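Side-chain contacts in protein toll (Drosophila melanogaster, PDB 4LXR), which serves as the cell-surface receptor for cleaved spaetzle, activating the Toll pathway that drives antifungal defence and dorsal-ventral patterning of the embryo: residues E26-A31 with T37-I42; V48-N53 with D93-V98; T86-I91 with L103-D108. One frame throughout, in Å; residues are numbered along the deposited sequence.

Contact 1: residues E26-A31 with T37-I42; sequences EIICPA and TFRLTI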
loop_
_atom_site.group_PDB
_atom_site.type_symbol
_atom_site.label_atom_id
_atom_site.label_comp_id
_atom_site.label_asym_id
_atom_site.label_seq_id
_atom_site.Cartn_x
_atom_site.Cartn_y
_atom_site.Cartn_z
ATOM N N GLU A 26 -27.366 15.170 -22.518
ATOM C CA GLU A 26 -27.860 13.853 -22.875
ATOM C C GLU A 26 -29.257 13.970 -23.459
ATOM O O GLU A 26 -30.162 14.504 -22.825
ATOM C CB GLU A 26 -27.874 12.890 -21.689
ATOM C CG GLU A 26 -28.162 11.454 -22.117
ATOM C CD GLU A 26 -28.658 10.566 -20.990
ATOM O OE1 GLU A 26 -29.765 10.819 -20.460
ATOM O OE2 GLU A 26 -27.947 9.603 -20.642
ATOM N N ILE A 27 -29.420 13.474 -24.677
ATOM C CA ILE A 27 -30.717 13.464 -25.318
ATOM C C ILE A 27 -31.245 12.041 -25.416
ATOM O O ILE A 27 -30.525 11.147 -25.863
ATOM C CB ILE A 27 -30.617 14.069 -26.710
ATOM C CG1 ILE A 27 -30.090 15.504 -26.597
ATOM C CG2 ILE A 27 -31.970 14.020 -27.398
ATOM C CD1 ILE A 27 -29.861 16.191 -27.909
ATOM N N ILE A 28 -32.483 11.812 -24.979
ATOM C CA ILE A 28 -33.086 10.493 -25.180
ATOM C C ILE A 28 -34.347 10.569 -26.032
ATOM O O ILE A 28 -35.110 11.534 -25.959
ATOM C CB ILE A 28 -33.358 9.721 -23.857
ATOM C CG1 ILE A 28 -34.638 10.197 -23.187
ATOM C CG2 ILE A 28 -32.182 9.838 -22.902
ATOM C CD1 ILE A 28 -34.843 9.601 -21.812
ATOM N N CYS A 29 -34.533 9.550 -26.863
ATOM C CA CYS A 29 -35.670 9.480 -27.767
ATOM C C CYS A 29 -36.193 8.044 -27.797
ATOM O O CYS A 29 -35.418 7.105 -27.992
ATOM C CB CYS A 29 -35.259 9.915 -29.176
ATOM S SG CYS A 29 -34.506 11.571 -29.304
ATOM N N PRO A 30 -37.503 7.857 -27.570
ATOM C CA PRO A 30 -38.502 8.859 -27.172
ATOM C C PRO A 30 -38.284 9.364 -25.746
ATOM O O PRO A 30 -37.521 8.767 -24.987
ATOM C CB PRO A 30 -39.825 8.084 -27.242
ATOM C CG PRO A 30 -39.545 6.915 -28.128
ATOM C CD PRO A 30 -38.122 6.550 -27.844
ATOM N N ALA A 31 -38.964 10.453 -25.396
ATOM C CA ALA A 31 -38.780 11.116 -24.110
ATOM C C ALA A 31 -38.976 10.204 -22.903
ATOM O O ALA A 31 -38.170 10.214 -21.976
ATOM C CB ALA A 31 -39.701 12.333 -24.005
ATOM N N THR A 37 -34.703 4.524 -28.127
ATOM C CA THR A 37 -34.180 4.130 -29.426
ATOM C C THR A 37 -32.827 4.798 -29.627
ATOM O O THR A 37 -31.886 4.187 -30.157
ATOM C CB THR A 37 -35.138 4.541 -30.558
ATOM O OG1 THR A 37 -36.450 4.043 -30.279
ATOM C CG2 THR A 37 -34.698 3.962 -31.865
ATOM N N PHE A 38 -32.740 6.050 -29.183
ATOM C CA PHE A 38 -31.523 6.837 -29.300
ATOM C C PHE A 38 -31.184 7.522 -27.998
ATOM O O PHE A 38 -32.055 8.032 -27.296
ATOM C CB PHE A 38 -31.655 7.883 -30.396
ATOM C CG PHE A 38 -31.901 7.294 -31.747
ATOM C CD1 PHE A 38 -30.859 6.742 -32.475
ATOM C CD2 PHE A 38 -33.171 7.262 -32.281
ATOM C CE1 PHE A 38 -31.083 6.195 -33.718
ATOM C CE2 PHE A 38 -33.399 6.711 -33.526
ATOM C CZ PHE A 38 -32.354 6.176 -34.242
ATOM N N ARG A 39 -29.900 7.523 -27.681
ATOM C CA ARG A 39 -29.396 8.291 -26.572
ATOM C C ARG A 39 -28.201 9.044 -27.102
ATOM O O ARG A 39 -27.198 8.440 -27.455
ATOM C CB ARG A 39 -28.986 7.376 -25.417
ATOM C CG ARG A 39 -28.619 8.125 -24.158
ATOM C CD ARG A 39 -28.158 7.179 -23.056
ATOM N NE ARG A 39 -29.068 6.050 -22.869
ATOM C CZ ARG A 39 -30.050 6.021 -21.972
ATOM N NH1 ARG A 39 -30.258 7.059 -21.177
ATOM N NH2 ARG A 39 -30.826 4.950 -21.872
ATOM N N LEU A 40 -28.316 10.360 -27.182
ATOM C CA LEU A 40 -27.240 11.172 -27.721
ATOM C C LEU A 40 -26.502 11.932 -26.639
ATOM O O LEU A 40 -27.115 12.557 -25.780
ATOM C CB LEU A 40 -27.770 12.161 -28.757
ATOM C CG LEU A 40 -28.245 11.624 -30.106
ATOM C CD1 LEU A 40 -29.735 11.290 -30.054
ATOM C CD2 LEU A 40 -27.985 12.688 -31.134
ATOM N N THR A 41 -25.179 11.885 -26.692
ATOM C CA THR A 41 -24.367 12.694 -25.797
ATOM C C THR A 41 -23.631 13.728 -26.631
ATOM O O THR A 41 -22.869 13.391 -27.543
ATOM C CB THR A 41 -23.363 11.841 -25.015
ATOM O OG1 THR A 41 -24.066 10.849 -24.262
ATOM C CG2 THR A 41 -22.539 12.710 -24.070
ATOM N N ILE A 42 -23.882 14.990 -26.323
ATOM C CA ILE A 42 -23.320 16.092 -27.082
ATOM C C ILE A 42 -22.379 16.913 -26.216
ATOM O O ILE A 42 -22.761 17.407 -25.146
ATOM C CB ILE A 42 -24.425 17.009 -27.644
ATOM C CG1 ILE A 42 -25.433 16.197 -28.460
ATOM C CG2 ILE A 42 -23.816 18.128 -28.475
ATOM C CD1 ILE A 42 -26.523 17.034 -29.107
#
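E26 and R39 meet across an antiparallel beta hairpin in the N-terminal part of the leucine-rich-repeat ectodomain. Their salt bridge is long and weak: NH1 of R39 stands 3.5 Å from E26 OE2, and the guanidinium, presenting its edge, is turned 59° from the carboxylate plane. R39 CG anti to the backbone N and an extended chi2 bring CD 3.4 Å from E26 OE2; a chi3 bend (-49°) then swings NH1 toward the carboxylate. The same oxygen accepts a hydrogen bond from the backbone N of L16 of the spaetzle chain; K15 of that chain packs on both E26 and R39. With an alanine here, R39 would probably lose its carboxylate mate and the L16 amide of spaetzle its acceptor. I28 shares this face and runs alongside R39, its CG2 near NH1. I27, C29, F38 and L40 point to the other face, where I27 CD1 meets I42 CD1 at 3.6 Å. Between the faces, I27 N to L40 O and L40 N to I27 O are both 2.7 Å. The disulfide of C29 with C16 fastens the strand end, and F38 packs on I50 and C52 of the next strand. A classic beta bulge ends the ladder: C29 O takes F38 N nearly straight at 3.1 Å and T37 N at 2.7 Å, the latter weak, bent to 120°.

Contact 2: residues V48-N53 with D93-V98; sequences VQIMCN and DYLGIV. With NAG (2-acetamido-2-deoxy-beta-D-glucopyranose), chain H.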
loop_
_atom_site.group_PDB
_atom_site.type_symbol
_atom_site.label_atom_id
_atom_site.label_comp_id
_atom_site.label_asym_id
_atom_site.label_seq_id
_atom_site.Cartn_x
_atom_site.Cartn_y
_atom_site.Cartn_z
ATOM N N VAL A 48 -19.966 14.119 -30.673
ATOM C CA VAL A 48 -21.327 13.655 -30.478
ATOM C C VAL A 48 -21.291 12.132 -30.452
ATOM O O VAL A 48 -20.703 11.513 -31.334
ATOM C CB VAL A 48 -22.286 14.179 -31.581
ATOM C CG1 VAL A 48 -21.743 13.874 -32.983
ATOM C CG2 VAL A 48 -23.677 13.593 -31.409
ATOM N N GLN A 49 -21.864 11.531 -29.411
ATOM C CA GLN A 49 -22.068 10.084 -29.405
ATOM C C GLN A 49 -23.525 9.750 -29.691
ATOM O O GLN A 49 -24.429 10.296 -29.067
ATOM C CB GLN A 49 -21.629 9.434 -28.087
ATOM C CG GLN A 49 -21.919 7.927 -28.051
ATOM C CD GLN A 49 -21.575 7.246 -26.731
ATOM O OE1 GLN A 49 -22.387 7.213 -25.801
ATOM N NE2 GLN A 49 -20.380 6.674 -26.655
ATOM N N ILE A 50 -23.759 8.873 -30.659
ATOM C CA ILE A 50 -25.098 8.355 -30.866
ATOM C C ILE A 50 -25.130 6.903 -30.413
ATOM O O ILE A 50 -24.468 6.051 -31.001
ATOM C CB ILE A 50 -25.547 8.469 -32.326
ATOM C CG1 ILE A 50 -25.359 9.898 -32.822
ATOM C CG2 ILE A 50 -27.000 8.056 -32.467
ATOM C CD1 ILE A 50 -25.242 9.998 -34.321
ATOM N N MET A 51 -25.862 6.639 -29.331
ATOM C CA MET A 51 -26.031 5.283 -28.835
ATOM C C MET A 51 -27.399 4.822 -29.295
ATOM O O MET A 51 -28.400 5.469 -29.013
ATOM C CB MET A 51 -25.903 5.232 -27.310
ATOM C CG MET A 51 -26.344 3.914 -26.672
ATOM S SD MET A 51 -25.112 2.592 -26.736
ATOM C CE MET A 51 -23.754 3.359 -25.849
ATOM N N CYS A 52 -27.426 3.724 -30.043
ATOM C CA CYS A 52 -28.645 3.258 -30.688
ATOM C C CYS A 52 -29.166 2.011 -30.006
ATOM O O CYS A 52 -28.392 1.203 -29.492
ATOM C CB CYS A 52 -28.376 2.905 -32.159
ATOM S SG CYS A 52 -28.052 4.290 -33.298
ATOM N N ASN A 53 -30.482 1.851 -30.027
ATOM C CA ASN A 53 -31.111 0.581 -29.687
ATOM C C ASN A 53 -32.218 0.350 -30.703
ATOM O O ASN A 53 -33.356 0.741 -30.478
ATOM C CB ASN A 53 -31.677 0.593 -28.266
ATOM C CG ASN A 53 -32.051 -0.791 -27.773
ATOM O OD1 ASN A 53 -32.291 -1.695 -28.574
ATOM N ND2 ASN A 53 -32.089 -0.965 -26.444
ATOM N N ASP A 93 -26.157 14.683 -41.664
ATOM C CA ASP A 93 -26.812 15.885 -42.194
ATOM C C ASP A 93 -28.084 16.185 -41.408
ATOM O O ASP A 93 -28.333 17.325 -41.045
ATOM C CB ASP A 93 -27.197 15.753 -43.676
ATOM C CG ASP A 93 -26.001 15.526 -44.589
ATOM O OD1 ASP A 93 -24.870 15.869 -44.199
ATOM O OD2 ASP A 93 -26.197 14.993 -45.701
ATOM N N TYR A 94 -28.878 15.146 -41.157
ATOM C CA TYR A 94 -30.162 15.279 -40.476
ATOM C C TYR A 94 -29.972 15.927 -39.114
ATOM O O TYR A 94 -30.781 16.744 -38.682
ATOM C CB TYR A 94 -30.803 13.905 -40.286
ATOM C CG TYR A 94 -32.255 13.950 -39.870
ATOM C CD1 TYR A 94 -33.253 14.212 -40.806
ATOM C CD2 TYR A 94 -32.631 13.733 -38.540
ATOM C CE1 TYR A 94 -34.582 14.252 -40.434
ATOM C CE2 TYR A 94 -33.953 13.769 -38.159
ATOM C CZ TYR A 94 -34.927 14.033 -39.112
ATOM O OH TYR A 94 -36.246 14.069 -38.747
ATOM N N LEU A 95 -28.891 15.555 -38.445
ATOM C CA LEU A 95 -28.581 16.076 -37.128
ATOM C C LEU A 95 -27.856 17.415 -37.222
ATOM O O LEU A 95 -27.553 18.041 -36.206
ATOM C CB LEU A 95 -27.742 15.057 -36.367
ATOM C CG LEU A 95 -28.508 13.771 -36.065
ATOM C CD1 LEU A 95 -27.586 12.718 -35.414
ATOM C CD2 LEU A 95 -29.704 14.115 -35.177
ATOM N N GLY A 96 -27.590 17.858 -38.447
ATOM C CA GLY A 96 -26.894 19.117 -38.665
ATOM C C GLY A 96 -25.433 19.077 -38.238
ATOM O O GLY A 96 -24.867 20.103 -37.835
ATOM N N ILE A 97 -24.820 17.896 -38.322
ATOM C CA ILE A 97 -23.412 17.740 -37.939
ATOM C C ILE A 97 -22.526 18.238 -39.077
ATOM O O ILE A 97 -22.743 17.882 -40.231
ATOM C CB ILE A 97 -23.080 16.276 -37.606
ATOM C CG1 ILE A 97 -23.713 15.897 -36.262
ATOM C CG2 ILE A 97 -21.572 16.061 -37.558
ATOM C CD1 ILE A 97 -23.710 14.419 -35.973
ATOM N N VAL A 98 -21.554 19.090 -38.767
ATOM C CA VAL A 98 -20.745 19.682 -39.829
ATOM C C VAL A 98 -19.276 19.260 -39.763
ATOM O O VAL A 98 -18.657 19.287 -38.699
ATOM C CB VAL A 98 -20.867 21.232 -39.852
ATOM C CG1 VAL A 98 -19.823 21.844 -40.776
ATOM C CG2 VAL A 98 -22.273 21.649 -40.287
HETATM C C1 NAG H . -32.782 -2.169 -26.032
HETATM C C2 NAG H . -32.253 -2.736 -24.712
HETATM C C3 NAG H . -32.991 -4.028 -24.357
HETATM C C4 NAG H . -34.502 -3.835 -24.408
HETATM C C5 NAG H . -34.929 -3.181 -25.718
HETATM C C6 NAG H . -36.389 -2.797 -25.717
HETATM C C7 NAG H . -29.907 -2.151 -24.256
HETATM C C8 NAG H . -28.476 -2.569 -24.416
HETATM N N2 NAG H . -30.820 -2.976 -24.779
HETATM O O3 NAG H . -32.615 -4.450 -23.050
HETATM O O4 NAG H . -35.134 -5.106 -24.326
HETATM O O5 NAG H . -34.188 -1.971 -25.935
HETATM O O6 NAG H . -36.955 -2.913 -27.015
HETATM O O7 NAG H . -30.220 -1.109 -23.689
#
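A 2.8 Å hydrogen bond from G96 N to D93 O turns the chain between L95 and I97, the two residues that meet I50 and V48 of strand 47-52. The turn is a Schellman motif: G96, with phi at 69°, is the first residue to leave helix 88-94, and two bonds run back into its last turn. L95 and I97, on either side of this glycine, both aim their side chains at strand 47-52.

Across the contact the chemistry is purely apolar. I97 and V48 reach toward each other tip to tip, with the CD1 methyl of I97 3.6 Å from CG1 of V48. V48 CG1 sits between its own backbone N and carbonyl carbon (chi1 52°), while the other branch, CG2, lies anti to the N. I50 and L95 meet in the same way, end methyl to end methyl, CD1 to CD1 at 3.8 Å. V72 touches both V48 and I97, and M77 packs on I50, so the two methyl pairs belong to a wider buried core.

Side chains alternate along the strand. Q49 and M51 lie on its other face, where the amide of Q49 bonds Q76 and M51 packs on I13 of the spaetzle chain. C52 is joined to C80 by a disulfide. Just beyond it N53 carries its N-linked sugar, ND2 bonded covalently to C1 of the N-acetylglucosamine at 1.4 Å.

With no hydrogen bond or charge passing between the two segments, the helix end is probably held to the strand by van der Waals packing and the burial of apolar surface, while M51 of the same strand meets the ligand and N53, just past its end, bears the glycan.

Contact 3: residues T86-I91 with L103-D108; sequences TPIASI and LIFESD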
loop_
_atom_site.group_PDB
_atom_site.type_symbol
_atom_site.label_atom_id
_atom_site.label_comp_id
_atom_site.label_asym_id
_atom_site.label_seq_id
_atom_site.Cartn_x
_atom_site.Cartn_y
_atom_site.Cartn_z
ATOM N N THR A 86 -28.331 4.041 -48.018
ATOM C CA THR A 86 -28.246 5.453 -47.688
ATOM C C THR A 86 -26.873 5.749 -47.059
ATOM O O THR A 86 -26.394 4.985 -46.238
ATOM C CB THR A 86 -29.360 5.796 -46.676
ATOM O OG1 THR A 86 -30.635 5.684 -47.322
ATOM C CG2 THR A 86 -29.186 7.192 -46.093
ATOM N N PRO A 87 -26.229 6.854 -47.456
ATOM C CA PRO A 87 -24.947 7.205 -46.822
ATOM C C PRO A 87 -25.114 7.560 -45.322
ATOM O O PRO A 87 -26.149 8.109 -44.929
ATOM C CB PRO A 87 -24.487 8.430 -47.613
ATOM C CG PRO A 87 -25.179 8.233 -49.045
ATOM C CD PRO A 87 -26.520 7.639 -48.681
ATOM N N ILE A 88 -24.106 7.246 -44.505
ATOM C CA ILE A 88 -24.123 7.605 -43.080
ATOM C C ILE A 88 -24.152 9.124 -42.999
ATOM O O ILE A 88 -24.733 9.685 -42.070
ATOM C CB ILE A 88 -22.925 6.992 -42.305
ATOM C CG1 ILE A 88 -23.070 5.470 -42.236
ATOM C CG2 ILE A 88 -22.810 7.541 -40.842
ATOM C CD1 ILE A 88 -21.778 4.722 -41.873
ATOM N N ALA A 89 -23.580 9.784 -44.013
ATOM C CA ALA A 89 -23.568 11.250 -44.059
ATOM C C ALA A 89 -24.983 11.832 -43.991
ATOM O O ALA A 89 -25.182 12.927 -43.473
ATOM C CB ALA A 89 -22.853 11.751 -45.316
ATOM N N SER A 90 -25.964 11.100 -44.518
ATOM C CA SER A 90 -27.353 11.539 -44.448
ATOM C C SER A 90 -27.919 11.558 -43.019
ATOM O O SER A 90 -28.709 12.433 -42.675
ATOM C CB SER A 90 -28.225 10.693 -45.372
ATOM O OG SER A 90 -27.950 11.016 -46.725
ATOM N N ILE A 91 -27.525 10.601 -42.189
ATOM C CA ILE A 91 -27.880 10.674 -40.769
ATOM C C ILE A 91 -27.235 11.911 -40.134
ATOM O O ILE A 91 -27.901 12.687 -39.437
ATOM C CB ILE A 91 -27.467 9.401 -39.999
ATOM C CG1 ILE A 91 -28.351 8.230 -40.423
ATOM C CG2 ILE A 91 -27.576 9.626 -38.494
ATOM C CD1 ILE A 91 -27.668 6.889 -40.303
ATOM N N LEU A 103 -14.875 9.632 -37.655
ATOM C CA LEU A 103 -16.101 8.839 -37.559
ATOM C C LEU A 103 -15.744 7.476 -36.993
ATOM O O LEU A 103 -14.881 6.770 -37.543
ATOM C CB LEU A 103 -16.774 8.652 -38.929
ATOM C CG LEU A 103 -18.011 7.723 -38.933
ATOM C CD1 LEU A 103 -19.155 8.254 -38.038
ATOM C CD2 LEU A 103 -18.534 7.444 -40.380
ATOM N N ILE A 104 -16.409 7.117 -35.895
ATOM C CA ILE A 104 -16.302 5.798 -35.268
ATOM C C ILE A 104 -17.663 5.114 -35.418
ATOM O O ILE A 104 -18.707 5.717 -35.165
ATOM C CB ILE A 104 -15.927 5.941 -33.788
ATOM C CG1 ILE A 104 -14.473 6.426 -33.674
ATOM C CG2 ILE A 104 -16.166 4.637 -33.007
ATOM C CD1 ILE A 104 -14.212 7.206 -32.451
ATOM N N PHE A 105 -17.665 3.881 -35.899
ATOM C CA PHE A 105 -18.912 3.145 -36.072
ATOM C C PHE A 105 -18.685 1.769 -35.488
ATOM O O PHE A 105 -18.071 0.906 -36.120
ATOM C CB PHE A 105 -19.323 3.056 -37.552
ATOM C CG PHE A 105 -20.768 2.636 -37.764
ATOM C CD1 PHE A 105 -21.142 1.289 -37.684
ATOM C CD2 PHE A 105 -21.741 3.582 -38.049
ATOM C CE1 PHE A 105 -22.456 0.907 -37.889
ATOM C CE2 PHE A 105 -23.077 3.216 -38.241
ATOM C CZ PHE A 105 -23.438 1.879 -38.159
ATOM N N GLU A 106 -19.177 1.582 -34.266
ATOM C CA GLU A 106 -18.990 0.353 -33.511
ATOM C C GLU A 106 -20.345 -0.284 -33.248
ATOM O O GLU A 106 -21.144 0.263 -32.489
ATOM C CB GLU A 106 -18.293 0.689 -32.191
ATOM C CG GLU A 106 -18.093 -0.457 -31.244
ATOM C CD GLU A 106 -17.482 0.025 -29.933
ATOM O OE1 GLU A 106 -18.239 0.177 -28.954
ATOM O OE2 GLU A 106 -16.258 0.277 -29.893
ATOM N N SER A 107 -20.617 -1.439 -33.855
ATOM C CA SER A 107 -21.935 -2.051 -33.676
ATOM C C SER A 107 -21.988 -3.547 -33.915
ATOM O O SER A 107 -21.370 -4.056 -34.845
ATOM C CB SER A 107 -22.977 -1.364 -34.581
ATOM O OG SER A 107 -24.207 -2.084 -34.543
ATOM N N ASP A 108 -22.775 -4.238 -33.097
ATOM C CA ASP A 108 -23.051 -5.655 -33.302
ATOM C C ASP A 108 -24.454 -5.868 -33.852
ATOM O O ASP A 108 -24.965 -6.994 -33.904
ATOM C CB ASP A 108 -22.863 -6.412 -31.985
ATOM C CG ASP A 108 -21.446 -6.278 -31.455
ATOM O OD1 ASP A 108 -20.506 -6.158 -32.278
ATOM O OD2 ASP A 108 -21.266 -6.276 -30.227
#
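I88 and F105 make the closest apolar contact between helix 88-94 and strand 102-106. The CD1 methyl of I88 comes obliquely to one side of the phenyl ring, 4.0 Å from CD2 and 4.1 Å from CE2 of F105. With CG anti to the backbone N (chi1 -165°), the F105 ring is turned toward I88, and it also packs on M77, L82 and F130. The second branch of I88 serves L103: its CG2 lies 4.3 Å from CD2 of that leucine, so one isoleucine bridges both inward-pointing residues of the strand.

Backbone hydrogen bonds fix the strand rather than the contact. L103 pairs with R127 and R129 on one flank, I104 with V75 and M77 on the other.

Of the charged residues, E106 forms a salt bridge with R129 and D108 one with R133. I104 and E106 point to the opposite side of the strand from L103 and F105; I104 packs on D5 of the spaetzle chain, and D108, past the strand, on its R11. Apolar residues pointing inward from the parallel strands of the concave side, filling a core closed here by helix 88-94, are characteristic of a leucine-rich-repeat solenoid.

From the N terminus, contact 1 comes first and closes the short hairpin loop of residues 32-36. Contact 2 opens only after it, yet the two touch: strand 38-43 pairs with strand 47-52 through T37 O to N53 N and T41 O to Q49 N. Contact 2 then closes a loop of 39 residues. Contact 3 crosses it, since 86-91 lies within that loop and 103-108 beyond its end. Both use helix 88-94, contact 3 near its start and contact 2 at its end. Together they tie the antiparallel N-terminal strands, through the helix, to the first parallel strands of the solenoid.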